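Local coordinates for protein alpha-14 giardin (Giardia lamblia, PDB 3CHJ) that binds calcium and phospholipid as an annexin and may serve as a calcium-regulated structural link between the lipid bilayer and the underlying axoneme, at residues 226-229 with 230-233. Sequence-based numbering, arbitrary orientation.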
loop_
_atom_site.group_PDB
_atom_site.type_symbol
_atom_site.label_atom_id
_atom_site.label_comp_id
_atom_site.label_asym_id
_atom_site.label_seq_id
_atom_site.Cartn_x
_atom_site.Cartn_y
_atom_site.Cartn_z
ATOM N N GLN A 226 7.323 -6.171 18.041
ATOM C CA GLN A 226 6.323 -5.250 18.559
ATOM C C GLN A 226 6.354 -3.931 17.793
ATOM O O GLN A 226 7.265 -3.684 16.999
ATOM C CB GLN A 226 6.517 -5.007 20.068
ATOM C CG GLN A 226 7.740 -4.159 20.381
ATOM C CD GLN A 226 7.885 -3.961 21.869
ATOM O OE1 GLN A 226 8.222 -4.905 22.592
ATOM N NE2 GLN A 226 7.590 -2.752 22.342
ATOM N N GLY A 227 5.365 -3.074 18.023
ATOM C CA GLY A 227 5.370 -1.753 17.415
ATOM C C GLY A 227 5.416 -1.805 15.896
ATOM O O GLY A 227 4.827 -2.711 15.281
ATOM N N LEU A 228 6.137 -0.860 15.315
ATOM C CA LEU A 228 6.212 -0.762 13.846
ATOM C C LEU A 228 6.944 -1.961 13.278
ATOM O O LEU A 228 6.625 -2.383 12.165
ATOM C CB LEU A 228 6.861 0.549 13.388
ATOM C CG LEU A 228 6.858 0.858 11.883
ATOM C CD1 LEU A 228 5.446 0.780 11.295
ATOM C CD2 LEU A 228 7.458 2.248 11.621
ATOM N N ASP A 229 7.901 -2.538 14.010
ATOM C CA ASP A 229 8.501 -3.803 13.548
ATOM C C ASP A 229 7.417 -4.824 13.270
ATOM O O ASP A 229 7.455 -5.533 12.244
ATOM C CB ASP A 229 9.392 -4.458 14.616
ATOM C CG ASP A 229 10.732 -3.788 14.798
ATOM O OD1 ASP A 229 11.107 -2.893 14.016
ATOM O OD2 ASP A 229 11.434 -4.215 15.734
ATOM N N GLU A 230 6.491 -4.987 14.218
ATOM C CA GLU A 230 5.434 -5.982 14.069
ATOM C C GLU A 230 4.518 -5.695 12.887
ATOM O O GLU A 230 4.205 -6.597 12.118
ATOM C CB GLU A 230 4.629 -6.085 15.361
ATOM C CG GLU A 230 3.604 -7.179 15.335
ATOM C CD GLU A 230 2.793 -7.259 16.602
ATOM O OE1 GLU A 230 3.004 -6.417 17.509
ATOM O OE2 GLU A 230 1.924 -8.156 16.681
ATOM N N TYR A 231 4.124 -4.442 12.716
ATOM C CA TYR A 231 3.291 -4.069 11.580
ATOM C C TYR A 231 4.039 -4.376 10.270
ATOM O O TYR A 231 3.468 -4.978 9.340
ATOM C CB TYR A 231 2.944 -2.577 11.669
ATOM C CG TYR A 231 2.177 -2.125 10.465
ATOM C CD1 TYR A 231 0.803 -2.350 10.358
ATOM C CD2 TYR A 231 2.824 -1.469 9.433
ATOM C CE1 TYR A 231 0.098 -1.938 9.209
ATOM C CE2 TYR A 231 2.130 -1.058 8.277
ATOM C CZ TYR A 231 0.758 -1.291 8.193
ATOM O OH TYR A 231 0.057 -0.884 7.068
ATOM N N ALA A 232 5.305 -3.971 10.204
ATOM C CA ALA A 232 6.106 -4.122 8.984
ATOM C C ALA A 232 6.259 -5.590 8.598
ATOM O O ALA A 232 6.041 -5.937 7.442
ATOM C CB ALA A 232 7.450 -3.472 9.141
ATOM N N PHE A 233 6.621 -6.446 9.546
ATOM C CA PHE A 233 6.809 -7.871 9.192
ATOM C C PHE A 233 5.496 -8.586 8.917
ATOM O O PHE A 233 5.446 -9.490 8.056
ATOM C CB PHE A 233 7.674 -8.591 10.228
ATOM C CG PHE A 233 9.137 -8.324 10.051
ATOM C CD1 PHE A 233 9.934 -9.238 9.345
ATOM C CD2 PHE A 233 9.717 -7.167 10.550
ATOM C CE1 PHE A 233 11.311 -9.001 9.146
ATOM C CE2 PHE A 233 11.088 -6.916 10.358
ATOM C CZ PHE A 233 11.888 -7.844 9.673
HETATM O O HOH W 1 2.279 -3.609 15.921
#
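Phe233, with CG beside its own backbone N (chi1 -79°), brings its ring edge to Asp229 O, in plane, CD2 lying 3.3 Å from that oxygen, on the tight side of the contact, the one turned into the protein. Ala232 CB sits 3.3 Å from Leu228 O, and Leu228 CD1 meets Tyr231 CD2 at 3.9 Å, obliquely to the ring. Helices 101-108 and 144-154 pack against this side; Tyr231 OH bonds to Asp106 and Ser250, while Asp229 OD1 accepts from Trp145 N.

Backbone amides of 230-233 bond in turn to the carbonyls of 226-229 in this N-terminal part of helix 227-241. The bond nearest the N-terminus is irregular: Glu230 N reaches Gln226 O at 3.2 Å, but the donor stands above the carbonyl plane, with a C=O...N angle of only 108°. The next three are regular, and Ala232 N closes on Leu228 O at 2.8 Å.

Towards solvent the contact is looser and partly water-mediated. Gln226 and Gly227 are exposed, and the positive phi of Gly227 suits a residue with no side chain. Glu230 runs back over them with its chain extended (chi1 -175°), which puts OE1 3.7 Å from Gln226 CA. One water donates to Gly227 O at 2.8 Å and only weakly to Glu230 OE1, giving that carbonyl a second donor besides Tyr231 N. The other carboxylate oxygen, OE2, forms a salt bridge with Lys234 one turn on.

Chemically, backbone bonds run along both sides of this annexin helix; the buried side adds apolar packing and side-chain hydrogen bonds, the outer side one water and the Glu230-Lys234 salt bridge, and the negative charge of Glu230 would probably interact favourably with the helix dipole.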